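Local coordinates for encapsidation protein (Bacillus phage phi29, PDB 5HD9), which probably hydrolyses ATP through its ASCE-fold N-terminal domain to drive packaging of the phage DNA, at residues A[9-20]-A[177-188]. Numbering follows the deposited sequence.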
loop_
_atom_site.group_PDB
_atom_site.type_symbol
_atom_site.label_atom_id
_atom_site.label_comp_id
_atom_site.label_asym_id
_atom_site.label_seq_id
_atom_site.Cartn_x
_atom_site.Cartn_y
_atom_site.Cartn_z
HETATM N N MSE A 9 -12.869 5.284 0.278
HETATM C CA MSE A 9 -12.181 4.127 -0.290
HETATM C C MSE A 9 -12.136 2.976 0.711
HETATM O O MSE A 9 -12.447 1.835 0.372
HETATM C CB MSE A 9 -10.758 4.506 -0.721
HETATM C CG MSE A 9 -9.967 3.371 -1.367
HETATM SE SE MSE A 9 -8.907 2.328 -0.090
HETATM C CE MSE A 9 -7.609 3.696 0.419
ATOM N N LEU A 10 -11.759 3.288 1.947
ATOM C CA LEU A 10 -11.634 2.279 2.997
ATOM C C LEU A 10 -12.981 1.683 3.390
ATOM O O LEU A 10 -13.059 0.516 3.779
ATOM C CB LEU A 10 -10.961 2.884 4.231
ATOM C CG LEU A 10 -9.479 3.230 4.080
ATOM C CD1 LEU A 10 -9.044 4.194 5.173
ATOM C CD2 LEU A 10 -8.630 1.970 4.111
ATOM N N SER A 11 -14.039 2.485 3.290
ATOM C CA SER A 11 -15.372 2.049 3.696
ATOM C C SER A 11 -15.885 0.893 2.836
ATOM O O SER A 11 -16.738 0.124 3.273
ATOM C CB SER A 11 -16.358 3.220 3.635
ATOM O OG SER A 11 -16.615 3.608 2.299
ATOM N N TYR A 12 -15.368 0.772 1.616
ATOM C CA TYR A 12 -15.751 -0.328 0.734
ATOM C C TYR A 12 -15.316 -1.669 1.312
ATOM O O TYR A 12 -15.896 -2.708 0.995
ATOM C CB TYR A 12 -15.149 -0.146 -0.658
ATOM C CG TYR A 12 -15.920 0.804 -1.544
ATOM C CD1 TYR A 12 -16.976 0.351 -2.320
ATOM C CD2 TYR A 12 -15.592 2.152 -1.605
ATOM C CE1 TYR A 12 -17.684 1.208 -3.131
ATOM C CE2 TYR A 12 -16.295 3.019 -2.415
ATOM C CZ TYR A 12 -17.340 2.543 -3.177
ATOM O OH TYR A 12 -18.049 3.402 -3.983
ATOM N N ASP A 13 -14.285 -1.641 2.149
ATOM C CA ASP A 13 -13.855 -2.828 2.876
ATOM C C ASP A 13 -13.408 -3.950 1.931
ATOM O O ASP A 13 -13.632 -5.129 2.208
ATOM C CB ASP A 13 -14.995 -3.314 3.781
ATOM C CG ASP A 13 -14.503 -3.833 5.117
ATOM O OD1 ASP A 13 -13.361 -4.334 5.184
ATOM O OD2 ASP A 13 -15.266 -3.737 6.104
ATOM N N ARG A 14 -12.776 -3.583 0.818
ATOM C CA ARG A 14 -12.293 -4.569 -0.149
ATOM C C ARG A 14 -10.875 -5.016 0.205
ATOM O O ARG A 14 -10.080 -4.231 0.718
ATOM C CB ARG A 14 -12.328 -4.000 -1.575
ATOM C CG ARG A 14 -13.718 -3.579 -2.062
ATOM C CD ARG A 14 -14.774 -4.627 -1.719
ATOM N NE ARG A 14 -15.925 -4.607 -2.623
ATOM C CZ ARG A 14 -17.120 -4.087 -2.343
ATOM N NH1 ARG A 14 -17.365 -3.508 -1.171
ATOM N NH2 ARG A 14 -18.085 -4.149 -3.250
ATOM N N ILE A 15 -10.568 -6.282 -0.072
ATOM C CA ILE A 15 -9.262 -6.850 0.254
ATOM C C ILE A 15 -8.169 -6.264 -0.628
ATOM O O ILE A 15 -7.026 -6.113 -0.193
ATOM C CB ILE A 15 -9.258 -8.389 0.095
ATOM C CG1 ILE A 15 -10.275 -9.033 1.039
ATOM C CG2 ILE A 15 -7.869 -8.965 0.354
ATOM C CD1 ILE A 15 -9.987 -8.838 2.503
ATOM N N LEU A 16 -8.529 -5.943 -1.868
ATOM C CA LEU A 16 -7.579 -5.413 -2.843
ATOM C C LEU A 16 -8.051 -4.047 -3.343
ATOM O O LEU A 16 -9.188 -3.898 -3.783
ATOM C CB LEU A 16 -7.415 -6.399 -4.004
ATOM C CG LEU A 16 -6.058 -6.543 -4.699
ATOM C CD1 LEU A 16 -4.903 -6.708 -3.723
ATOM C CD2 LEU A 16 -6.111 -7.734 -5.643
ATOM N N ASN A 17 -7.176 -3.051 -3.249
ATOM C CA ASN A 17 -7.512 -1.678 -3.620
ATOM C C ASN A 17 -6.424 -1.050 -4.482
ATOM O O ASN A 17 -5.235 -1.171 -4.179
ATOM C CB ASN A 17 -7.729 -0.817 -2.371
ATOM C CG ASN A 17 -8.777 -1.389 -1.438
ATOM O OD1 ASN A 17 -9.955 -1.045 -1.526
ATOM N ND2 ASN A 17 -8.351 -2.258 -0.529
ATOM N N PHE A 18 -6.841 -0.380 -5.555
ATOM C CA PHE A 18 -5.918 0.313 -6.449
ATOM C C PHE A 18 -6.304 1.787 -6.570
ATOM O O PHE A 18 -7.354 2.112 -7.115
ATOM C CB PHE A 18 -5.911 -0.337 -7.836
ATOM C CG PHE A 18 -5.706 -1.827 -7.811
ATOM C CD1 PHE A 18 -6.789 -2.686 -7.757
ATOM C CD2 PHE A 18 -4.432 -2.367 -7.852
ATOM C CE1 PHE A 18 -6.608 -4.057 -7.737
ATOM C CE2 PHE A 18 -4.245 -3.738 -7.831
ATOM C CZ PHE A 18 -5.338 -4.581 -7.776
ATOM N N VAL A 19 -5.452 2.671 -6.058
ATOM C CA VAL A 19 -5.661 4.109 -6.194
ATOM C C VAL A 19 -4.678 4.646 -7.228
ATOM O O VAL A 19 -3.462 4.585 -7.026
ATOM C CB VAL A 19 -5.480 4.846 -4.857
ATOM C CG1 VAL A 19 -5.964 6.284 -4.974
ATOM C CG2 VAL A 19 -6.237 4.123 -3.744
ATOM N N ILE A 20 -5.206 5.160 -8.335
ATOM C CA ILE A 20 -4.376 5.516 -9.482
ATOM C C ILE A 20 -4.651 6.933 -9.970
ATOM O O ILE A 20 -5.632 7.564 -9.576
ATOM C CB ILE A 20 -4.582 4.521 -10.641
ATOM C CG1 ILE A 20 -6.026 4.577 -11.157
ATOM C CG2 ILE A 20 -4.223 3.109 -10.179
ATOM C CD1 ILE A 20 -6.285 3.689 -12.359
ATOM N N PHE A 177 -14.892 5.814 -8.535
ATOM C CA PHE A 177 -14.864 4.463 -7.982
ATOM C C PHE A 177 -15.423 3.422 -8.943
ATOM O O PHE A 177 -16.590 3.482 -9.337
ATOM C CB PHE A 177 -15.647 4.401 -6.667
ATOM C CG PHE A 177 -15.012 5.167 -5.543
ATOM C CD1 PHE A 177 -13.930 4.643 -4.856
ATOM C CD2 PHE A 177 -15.499 6.408 -5.170
ATOM C CE1 PHE A 177 -13.344 5.343 -3.821
ATOM C CE2 PHE A 177 -14.913 7.114 -4.135
ATOM C CZ PHE A 177 -13.837 6.579 -3.460
ATOM N N ASN A 178 -14.566 2.483 -9.323
ATOM C CA ASN A 178 -14.982 1.264 -9.999
ATOM C C ASN A 178 -14.954 0.120 -8.997
ATOM O O ASN A 178 -13.896 -0.229 -8.470
ATOM C CB ASN A 178 -14.076 0.960 -11.191
ATOM C CG ASN A 178 -14.396 1.819 -12.392
ATOM O OD1 ASN A 178 -15.135 1.405 -13.284
ATOM N ND2 ASN A 178 -13.848 3.029 -12.419
ATOM N N VAL A 179 -16.122 -0.459 -8.745
ATOM C CA VAL A 179 -16.307 -1.383 -7.634
ATOM C C VAL A 179 -16.511 -2.813 -8.115
ATOM O O VAL A 179 -17.286 -3.065 -9.037
ATOM C CB VAL A 179 -17.518 -0.969 -6.766
ATOM C CG1 VAL A 179 -17.641 -1.876 -5.544
ATOM C CG2 VAL A 179 -17.394 0.487 -6.342
ATOM N N TYR A 180 -15.813 -3.742 -7.470
ATOM C CA TYR A 180 -15.936 -5.164 -7.765
ATOM C C TYR A 180 -16.115 -5.910 -6.446
ATOM O O TYR A 180 -16.013 -5.305 -5.379
ATOM C CB TYR A 180 -14.708 -5.656 -8.535
ATOM C CG TYR A 180 -14.335 -4.743 -9.684
ATOM C CD1 TYR A 180 -13.510 -3.645 -9.481
ATOM C CD2 TYR A 180 -14.820 -4.967 -10.967
ATOM C CE1 TYR A 180 -13.175 -2.799 -10.519
ATOM C CE2 TYR A 180 -14.486 -4.124 -12.015
ATOM C CZ TYR A 180 -13.662 -3.043 -11.782
ATOM O OH TYR A 180 -13.323 -2.198 -12.815
ATOM N N ASP A 181 -16.388 -7.210 -6.510
ATOM C CA ASP A 181 -16.726 -7.962 -5.304
ATOM C C ASP A 181 -15.596 -7.961 -4.275
ATOM O O ASP A 181 -15.841 -7.745 -3.085
ATOM C CB ASP A 181 -17.100 -9.405 -5.657
ATOM C CG ASP A 181 -18.458 -9.510 -6.332
ATOM O OD1 ASP A 181 -19.348 -8.684 -6.027
ATOM O OD2 ASP A 181 -18.638 -10.428 -7.159
ATOM N N ASP A 182 -14.369 -8.191 -4.733
ATOM C CA ASP A 182 -13.217 -8.272 -3.834
ATOM C C ASP A 182 -12.163 -7.209 -4.117
ATOM O O ASP A 182 -11.090 -7.219 -3.508
ATOM C CB ASP A 182 -12.572 -9.656 -3.920
ATOM C CG ASP A 182 -13.374 -10.714 -3.198
ATOM O OD1 ASP A 182 -13.428 -10.665 -1.951
ATOM O OD2 ASP A 182 -13.943 -11.593 -3.874
ATOM N N ALA A 183 -12.464 -6.290 -5.029
ATOM C CA ALA A 183 -11.496 -5.268 -5.403
ATOM C C ALA A 183 -12.153 -3.921 -5.689
ATOM O O ALA A 183 -13.356 -3.836 -5.929
ATOM C CB ALA A 183 -10.687 -5.726 -6.606
ATOM N N LEU A 184 -11.332 -2.875 -5.666
ATOM C CA LEU A 184 -11.793 -1.507 -5.836
ATOM C C LEU A 184 -10.725 -0.690 -6.558
ATOM O O LEU A 184 -9.543 -0.789 -6.234
ATOM C CB LEU A 184 -12.117 -0.886 -4.472
ATOM C CG LEU A 184 -12.445 0.607 -4.433
ATOM C CD1 LEU A 184 -13.732 0.882 -5.184
ATOM C CD2 LEU A 184 -12.544 1.092 -2.995
ATOM N N ILE A 185 -11.143 0.101 -7.542
ATOM C CA ILE A 185 -10.240 1.020 -8.227
ATOM C C ILE A 185 -10.718 2.448 -8.003
ATOM O O ILE A 185 -11.832 2.801 -8.397
ATOM C CB ILE A 185 -10.158 0.727 -9.746
ATOM C CG1 ILE A 185 -9.579 -0.669 -9.981
ATOM C CG2 ILE A 185 -9.294 1.778 -10.457
ATOM C CD1 ILE A 185 -9.657 -1.143 -11.423
ATOM N N GLU A 186 -9.875 3.257 -7.363
ATOM C CA GLU A 186 -10.184 4.663 -7.136
ATOM C C GLU A 186 -9.319 5.555 -8.017
ATOM O O GLU A 186 -8.111 5.364 -8.110
ATOM C CB GLU A 186 -9.982 5.049 -5.667
ATOM C CG GLU A 186 -10.456 6.472 -5.357
ATOM C CD GLU A 186 -10.172 6.894 -3.934
ATOM O OE1 GLU A 186 -9.309 6.264 -3.288
ATOM O OE2 GLU A 186 -10.812 7.859 -3.462
ATOM N N ILE A 187 -9.955 6.523 -8.666
ATOM C CA ILE A 187 -9.241 7.562 -9.398
ATOM C C ILE A 187 -9.567 8.899 -8.738
ATOM O O ILE A 187 -10.543 9.553 -9.100
ATOM C CB ILE A 187 -9.618 7.580 -10.891
ATOM C CG1 ILE A 187 -9.259 6.238 -11.533
ATOM C CG2 ILE A 187 -8.881 8.701 -11.611
ATOM C CD1 ILE A 187 -9.864 6.012 -12.899
ATOM N N PRO A 188 -8.761 9.297 -7.741
ATOM C CA PRO A 188 -9.098 10.511 -6.991
ATOM C C PRO A 188 -9.003 11.773 -7.837
ATOM O O PRO A 188 -8.080 11.912 -8.638
ATOM C CB PRO A 188 -8.056 10.539 -5.865
ATOM C CG PRO A 188 -7.444 9.179 -5.839
ATOM C CD PRO A 188 -7.534 8.663 -7.232
HETATM O O HOH W 1 -11.462 7.858 -0.749
HETATM O O HOH W 2 -12.964 -7.974 -0.443
#
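Arg14 reaches across to the turn of the 177-188 hairpin and grips Tyr180 O side-on with two nitrogens: NE at 2.8 Å, nearly along the C=O axis, and NH2 at 3.2 Å, from above the carbonyl plane. A bend at chi2 (-45°) swings the guanidinium back over its own segment, where Arg14 NH1 donates to Tyr12 O (2.7 Å); both carbonyl oxygens lie in the guanidinium plane, which fixes its rotation. Beside it, the Tyr12 ring lies across Leu184, whose CD1 sits over the ring centre, 6° off the normal, in a CH-pi contact. The ring meets Phe177 obliquely (planes at 37°), and Tyr12 CE1 touches Val179 CG2 at 3.3 Å. Strands 16-19 and 183-186 run parallel, with bonds such as Phe18 N to Leu184 O (2.8 Å). On the sheet face opposite Leu184, Phe18 CD1 leans on Ile185 CG1. Extended Glu186 lays OE1 against CB of the selenomethionine Met9; OE1 bonds Tyr4 OH, while OE2 forms a salt bridge with Arg176 and accepts from a water that in turn accepts from Met9 N. The hairpin thus extends the central sheet beside the strand entering a probable Walker A loop: backbone bonds set the parallel register, and Arg14 joins turn to helix end.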